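Local atomic coordinates of trans-isoprenyl diphosphate synthase (PDB entry 3OYR), a protein that probably extends farnesyl diphosphate with five isopentenyl units to octaprenyl diphosphate, the precursor of quinone side chains, using divalent metal ions. Residues M172-D176 with L177-Q181; G255-L259 with P260-A264. All blocks are in the same frame, centred on the assembly; numbering follows the deposited sequence.

Contact 1: M172-D176 with L177-Q181; sequences MRSHD and LNLSQ
Asp176 bends its carboxylate back over the chain that follows, so that OD1 lies 3.0 Å from Asn178 N, two residues on. CG sits between its own backbone N and carbonyl carbon (chi1 78°), the rotation that brings OD1 to the backbone of Asn178. The bond is weak, since the N-H meets OD1 at only 127°, and OD1 also rests 3.6 Å from Asn178 CB. With an alanine here the carboxylate is gone, and Asn178 N would probably lose this side-chain acceptor, with the bend at Leu177 and Asn178 less firmly fixed.

On the inner side of the bend Leu179 turns back toward the end of helix 150-173. Its CG lies opposite the backbone N (chi1 170°), and the forked end spreads over two neighbouring residues: CD1 packs at 3.6 Å from Arg173 O, while CD2 comes within 3.9 Å of Ser174 OG. Nearer the backbone, Leu179 CB approaches Asp176 O to 3.6 Å. These are apolar groups laid against polar atoms, and Leu179 gains its apolar company from Ala257 and Leu262. Arg173 and Ser174 also touch helix 181-206, through Val183 and Ile187.

Ser180 then caps that helix, its OG accepting Val183 N. The whole is a short interhelical connection, from helix 150-173 to helix 181-206, in the all-alpha fold of trans-prenyl synthases: a weakly bonded Asx turn at Asp176 lies at the bend, Leu179 packs on its inner side, and a serine N-cap starts the next helix.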
ATOM      1  N   MET B 172     -11.867 -14.133   0.167  1.00 42.55           N
ATOM      2  CA  MET B 172     -12.948 -14.775  -0.584  1.00 48.73           C
ATOM      3  C   MET B 172     -13.104 -16.278  -0.331  1.00 49.18           C
ATOM      4  O   MET B 172     -14.217 -16.792  -0.330  1.00 48.44           O
ATOM      5  CB  MET B 172     -12.796 -14.537  -2.098  1.00 49.64           C
ATOM      6  CG  MET B 172     -12.863 -13.069  -2.562  1.00 52.83           C
ATOM      7  SD  MET B 172     -14.137 -12.008  -1.819  1.00 60.61           S
ATOM      8  CE  MET B 172     -15.642 -12.814  -2.356  1.00 56.51           C
ATOM      9  N   ARG B 173     -11.999 -16.986  -0.127  1.00 46.23           N
ATOM     10  CA  ARG B 173     -12.059 -18.438  -0.196  1.00 47.38           C
ATOM     11  C   ARG B 173     -11.670 -19.181   1.068  1.00 49.67           C
ATOM     12  O   ARG B 173     -12.003 -20.360   1.206  1.00 55.01           O
ATOM     13  CB  ARG B 173     -11.271 -18.967  -1.395  1.00 48.15           C
ATOM     14  CG  ARG B 173     -11.964 -18.710  -2.722  1.00 56.75           C
ATOM     15  CD  ARG B 173     -11.647 -19.806  -3.703  1.00 74.42           C
ATOM     16  NE  ARG B 173     -12.859 -20.316  -4.337  1.00 86.45           N
ATOM     17  CZ  ARG B 173     -12.891 -21.312  -5.222  1.00 92.54           C
ATOM     18  NH1 ARG B 173     -11.770 -21.919  -5.595  1.00 94.90           N
ATOM     19  NH2 ARG B 173     -14.052 -21.699  -5.737  1.00 91.63           N
ATOM     20  N   SER B 174     -10.993 -18.512   1.998  1.00 47.76           N
ATOM     21  CA  SER B 174     -10.524 -19.215   3.199  1.00 51.63           C
ATOM     22  C   SER B 174     -11.598 -19.348   4.271  1.00 47.80           C
ATOM     23  O   SER B 174     -11.368 -19.988   5.290  1.00 49.78           O
ATOM     24  CB  SER B 174      -9.271 -18.568   3.799  1.00 50.27           C
ATOM     25  OG  SER B 174      -8.097 -18.994   3.137  1.00 56.56           O
ATOM     26  N   HIS B 175     -12.766 -18.764   4.033  1.00 48.56           N
ATOM     27  CA  HIS B 175     -13.797 -18.692   5.067  1.00 53.10           C
ATOM     28  C   HIS B 175     -14.936 -19.695   4.894  1.00 57.08           C
ATOM     29  O   HIS B 175     -16.064 -19.441   5.311  1.00 58.29           O
ATOM     30  CB  HIS B 175     -14.294 -17.247   5.199  1.00 51.85           C
ATOM     31  CG  HIS B 175     -13.230 -16.309   5.677  1.00 50.01           C
ATOM     32  ND1 HIS B 175     -13.072 -15.979   7.006  1.00 56.83           N
ATOM     33  CD2 HIS B 175     -12.233 -15.678   5.011  1.00 49.57           C
ATOM     34  CE1 HIS B 175     -12.041 -15.161   7.134  1.00 54.98           C
ATOM     35  NE2 HIS B 175     -11.514 -14.962   5.937  1.00 50.56           N
ATOM     36  N   ASP B 176     -14.619 -20.833   4.272  1.00 60.84           N
ATOM     37  CA  ASP B 176     -15.506 -21.998   4.218  1.00 68.64           C
ATOM     38  C   ASP B 176     -14.687 -23.286   4.300  1.00 70.93           C
ATOM     39  O   ASP B 176     -13.544 -23.334   3.837  1.00 69.56           O
ATOM     40  CB  ASP B 176     -16.460 -21.968   2.997  1.00 72.32           C
ATOM     41  CG  ASP B 176     -15.787 -22.377   1.676  1.00 77.99           C
ATOM     42  OD1 ASP B 176     -15.715 -23.594   1.372  1.00 74.70           O
ATOM     43  OD2 ASP B 176     -15.379 -21.471   0.916  1.00 85.00           O
ATOM     44  N   LEU B 177     -15.279 -24.324   4.891  1.00 76.03           N
ATOM     45  CA  LEU B 177     -14.582 -25.595   5.160  1.00 77.11           C
ATOM     46  C   LEU B 177     -14.288 -26.455   3.928  1.00 74.88           C
ATOM     47  O   LEU B 177     -13.488 -27.396   3.996  1.00 74.01           O
ATOM     48  CB  LEU B 177     -15.309 -26.424   6.235  1.00 82.14           C
ATOM     49  CG  LEU B 177     -16.782 -26.180   6.586  1.00 88.54           C
ATOM     50  CD1 LEU B 177     -17.526 -27.491   6.804  1.00 95.02           C
ATOM     51  CD2 LEU B 177     -16.890 -25.293   7.816  1.00 91.78           C
ATOM     52  N   ASN B 178     -14.913 -26.132   2.800  1.00 73.08           N
ATOM     53  CA  ASN B 178     -14.598 -26.833   1.567  1.00 75.79           C
ATOM     54  C   ASN B 178     -13.508 -26.117   0.753  1.00 73.30           C
ATOM     55  O   ASN B 178     -13.584 -25.993  -0.475  1.00 73.05           O
ATOM     56  CB  ASN B 178     -15.857 -27.099   0.745  1.00 80.47           C
ATOM     57  CG  ASN B 178     -15.879 -28.509   0.166  1.00 92.32           C
ATOM     58  OD1 ASN B 178     -15.763 -29.501   0.898  1.00 93.21           O
ATOM     59  ND2 ASN B 178     -16.025 -28.604  -1.154  1.00 96.11           N
ATOM     60  N   LEU B 179     -12.499 -25.640   1.475  1.00 64.32           N
ATOM     61  CA  LEU B 179     -11.296 -25.093   0.889  1.00 56.93           C
ATOM     62  C   LEU B 179     -10.356 -26.258   0.588  1.00 49.13           C
ATOM     63  O   LEU B 179     -10.103 -27.106   1.447  1.00 48.48           O
ATOM     64  CB  LEU B 179     -10.654 -24.103   1.873  1.00 56.44           C
ATOM     65  CG  LEU B 179      -9.251 -23.551   1.598  1.00 54.78           C
ATOM     66  CD1 LEU B 179      -9.296 -22.556   0.461  1.00 57.95           C
ATOM     67  CD2 LEU B 179      -8.675 -22.889   2.834  1.00 48.76           C
ATOM     68  N   SER B 180      -9.849 -26.318  -0.633  1.00 45.65           N
ATOM     69  CA  SER B 180      -8.912 -27.379  -0.985  1.00 44.51           C
ATOM     70  C   SER B 180      -7.510 -27.005  -0.532  1.00 45.88           C
ATOM     71  O   SER B 180      -7.226 -25.840  -0.259  1.00 45.79           O
ATOM     72  CB  SER B 180      -8.933 -27.668  -2.491  1.00 46.58           C
ATOM     73  OG  SER B 180      -8.278 -26.643  -3.214  1.00 51.84           O
ATOM     74  N   GLN B 181      -6.651 -28.014  -0.449  1.00 48.19           N
ATOM     75  CA  GLN B 181      -5.253 -27.855  -0.118  1.00 53.09           C
ATOM     76  C   GLN B 181      -4.540 -27.039  -1.206  1.00 54.53           C
ATOM     77  O   GLN B 181      -3.654 -26.238  -0.898  1.00 56.93           O
ATOM     78  CB  GLN B 181      -4.622 -29.241   0.053  1.00 53.18           C
ATOM     79  CG  GLN B 181      -3.141 -29.255   0.437  1.00 63.69           C
ATOM     80  CD  GLN B 181      -2.722 -30.533   1.155  1.00 70.73           C
ATOM     81  OE1 GLN B 181      -1.547 -30.902   1.146  1.00 74.32           O
ATOM     82  NE2 GLN B 181      -3.682 -31.206   1.787  1.00 75.64           N
TER

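Contact 2: G255-L259 with P260-A264; sequences GKATL and PLLLA
The extended chain of Lys256 to Thr258 runs into helix 259-267, whose first turn is closed by nearly straight bonds from Leu262 N to Thr258 O (3.0 Å, 164°) and from Leu263 N to Leu259 O (2.8 Å). Thr258 holds the N-cap position, yet its side chain makes no capping bond. With chi1 at 60°, OG1 approaches the CD corner of the Pro260 ring, at 3.3 Å, the two side chains meeting at a slant. Pro260 suits this first turn, where its missing N-H costs the helix nothing.

The apolar side chains close in from other directions. Leu259 and Leu263, one turn apart, cross at their branches: Leu259 CG lies 3.8 Å from Leu263 CD1, and Leu263 CG also packs 3.4 Å from Leu259 O. Ala257 CB, before the helix, is met by two leucines at once, through Leu261 CD2 at 4.1 Å and Leu262 CD2 at 4.2 Å. Leu261 gets there by carrying CG opposite its backbone N (chi1 177°), which swings the branch back past the helix start. Leu262 instead brings its CG over Thr258 O, at 3.5 Å.

Around this cluster, helix 181-206 offers Tyr184 to Thr258 and Leu259, helix 211-238 offers Tyr237 to Thr258 and Leu261, and helix 302-320 meets Pro260 through Thr306. The Lys256 side chain extends to the active site, where NZ forms salt bridges with Glu254 and with the calcium ligand Asp109, and the side chain touches bound dimethylallyl diphosphate. A Schellman motif at Gly255 and a helix N-terminus with proline in its first turn thus frame the lysine beside the first aspartate-rich metal site of the prenyl synthase fold.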
ATOM      1  N   GLY B 255     -12.558 -17.640  11.766  1.00 51.30           N
ATOM      2  CA  GLY B 255     -13.241 -18.604  10.901  1.00 52.15           C
ATOM      3  C   GLY B 255     -12.436 -18.868   9.646  1.00 46.38           C
ATOM      4  O   GLY B 255     -12.984 -19.187   8.587  1.00 42.45           O
ATOM      5  N   LYS B 256     -11.121 -18.737   9.788  1.00 49.46           N
ATOM      6  CA  LYS B 256     -10.186 -18.882   8.688  1.00 46.30           C
ATOM      7  C   LYS B 256      -9.616 -20.298   8.630  1.00 46.63           C
ATOM      8  O   LYS B 256      -8.905 -20.737   9.536  1.00 51.92           O
ATOM      9  CB  LYS B 256      -9.068 -17.839   8.821  1.00 49.31           C
ATOM     10  CG  LYS B 256      -8.133 -17.748   7.628  1.00 44.01           C
ATOM     11  CD  LYS B 256      -7.735 -16.306   7.362  1.00 54.51           C
ATOM     12  CE  LYS B 256      -6.552 -15.863   8.182  1.00 49.45           C
ATOM     13  NZ  LYS B 256      -6.324 -14.408   8.005  1.00 44.80           N
ATOM     14  N   ALA B 257      -9.939 -20.999   7.549  1.00 45.18           N
ATOM     15  CA  ALA B 257      -9.443 -22.338   7.314  1.00 45.30           C
ATOM     16  C   ALA B 257      -8.009 -22.291   6.831  1.00 49.24           C
ATOM     17  O   ALA B 257      -7.660 -21.587   5.868  1.00 53.94           O
ATOM     18  CB  ALA B 257     -10.321 -23.078   6.306  1.00 45.41           C
ATOM     19  N   THR B 258      -7.170 -23.029   7.535  1.00 45.63           N
ATOM     20  CA  THR B 258      -5.798 -23.224   7.129  1.00 39.12           C
ATOM     21  C   THR B 258      -5.597 -24.724   7.126  1.00 40.27           C
ATOM     22  O   THR B 258      -6.441 -25.471   7.641  1.00 39.68           O
ATOM     23  CB  THR B 258      -4.844 -22.568   8.121  1.00 34.02           C
ATOM     24  OG1 THR B 258      -5.026 -23.156   9.403  1.00 36.01           O
ATOM     25  CG2 THR B 258      -5.118 -21.069   8.241  1.00 41.22           C
ATOM     26  N   LEU B 259      -4.492 -25.160   6.538  1.00 35.31           N
ATOM     27  CA  LEU B 259      -4.161 -26.565   6.440  1.00 40.58           C
ATOM     28  C   LEU B 259      -4.279 -27.399   7.744  1.00 42.76           C
ATOM     29  O   LEU B 259      -4.871 -28.470   7.688  1.00 41.86           O
ATOM     30  CB  LEU B 259      -2.804 -26.761   5.754  1.00 39.87           C
ATOM     31  CG  LEU B 259      -2.487 -28.189   5.322  1.00 36.84           C
ATOM     32  CD1 LEU B 259      -3.389 -28.594   4.160  1.00 32.78           C
ATOM     33  CD2 LEU B 259      -1.022 -28.337   4.983  1.00 35.43           C
ATOM     34  N   PRO B 260      -3.748 -26.922   8.907  1.00 45.12           N
ATOM     35  CA  PRO B 260      -3.915 -27.781  10.100  1.00 46.56           C
ATOM     36  C   PRO B 260      -5.374 -28.147  10.375  1.00 49.31           C
ATOM     37  O   PRO B 260      -5.668 -29.310  10.683  1.00 50.23           O
ATOM     38  CB  PRO B 260      -3.374 -26.922  11.243  1.00 46.52           C
ATOM     39  CG  PRO B 260      -2.445 -25.976  10.606  1.00 49.52           C
ATOM     40  CD  PRO B 260      -2.930 -25.730   9.213  1.00 46.02           C
ATOM     41  N   LEU B 261      -6.266 -27.168  10.218  1.00 48.14           N
ATOM     42  CA  LEU B 261      -7.709 -27.360  10.366  1.00 48.35           C
ATOM     43  C   LEU B 261      -8.295 -28.302   9.315  1.00 49.99           C
ATOM     44  O   LEU B 261      -9.089 -29.194   9.640  1.00 47.93           O
ATOM     45  CB  LEU B 261      -8.430 -26.008  10.305  1.00 48.79           C
ATOM     46  CG  LEU B 261      -9.958 -26.067  10.374  1.00 52.21           C
ATOM     47  CD1 LEU B 261     -10.359 -26.585  11.732  1.00 48.99           C
ATOM     48  CD2 LEU B 261     -10.613 -24.719  10.084  1.00 54.20           C
ATOM     49  N   LEU B 262      -7.904 -28.090   8.063  1.00 45.10           N
ATOM     50  CA  LEU B 262      -8.357 -28.912   6.946  1.00 50.58           C
ATOM     51  C   LEU B 262      -7.956 -30.382   7.107  1.00 53.36           C
ATOM     52  O   LEU B 262      -8.769 -31.291   6.865  1.00 53.22           O
ATOM     53  CB  LEU B 262      -7.804 -28.371   5.625  1.00 50.61           C
ATOM     54  CG  LEU B 262      -8.273 -27.018   5.081  1.00 49.20           C
ATOM     55  CD1 LEU B 262      -7.572 -26.731   3.740  1.00 46.68           C
ATOM     56  CD2 LEU B 262      -9.782 -26.983   4.907  1.00 49.84           C
ATOM     57  N   LEU B 263      -6.709 -30.603   7.521  1.00 48.97           N
ATOM     58  CA  LEU B 263      -6.182 -31.939   7.716  1.00 45.55           C
ATOM     59  C   LEU B 263      -6.863 -32.627   8.890  1.00 53.22           C
ATOM     60  O   LEU B 263      -7.207 -33.799   8.780  1.00 48.90           O
ATOM     61  CB  LEU B 263      -4.667 -31.921   7.913  1.00 48.59           C
ATOM     62  CG  LEU B 263      -3.772 -31.584   6.710  1.00 49.31           C
ATOM     63  CD1 LEU B 263      -2.303 -31.495   7.145  1.00 44.67           C
ATOM     64  CD2 LEU B 263      -3.940 -32.594   5.568  1.00 52.30           C
ATOM     65  N   ALA B 264      -7.072 -31.887   9.985  1.00 51.24           N
ATOM     66  CA  ALA B 264      -7.778 -32.387  11.168  1.00 56.49           C
ATOM     67  C   ALA B 264      -9.212 -32.782  10.883  1.00 59.31           C
ATOM     68  O   ALA B 264      -9.663 -33.823  11.354  1.00 62.26           O
ATOM     69  CB  ALA B 264      -7.752 -31.371  12.272  1.00 54.76           C
TER

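Followed from the N terminus, the chain leaves helix 150-173 and makes contact 1, which closes the short turn leading into helix 181-206. After that helix and helix 211-238 it reaches contact 2, where the loop behind helix 250-254 becomes helix 259-267. The two contacts lie in series, neither nested nor crossed, but folding sets their centres about 9 Å apart. A probable hydrogen bond from Ala257 N to Ser174 O, 2.9 Å long, joins the two loops, and Gln181 NE2 packs against Leu259 CD1. Turns remote in sequence are thereby tied together at one edge of the helical fold, with Lys256 reaching the metal and diphosphate site and the Ser174 side chain about 10 Å from the ligand.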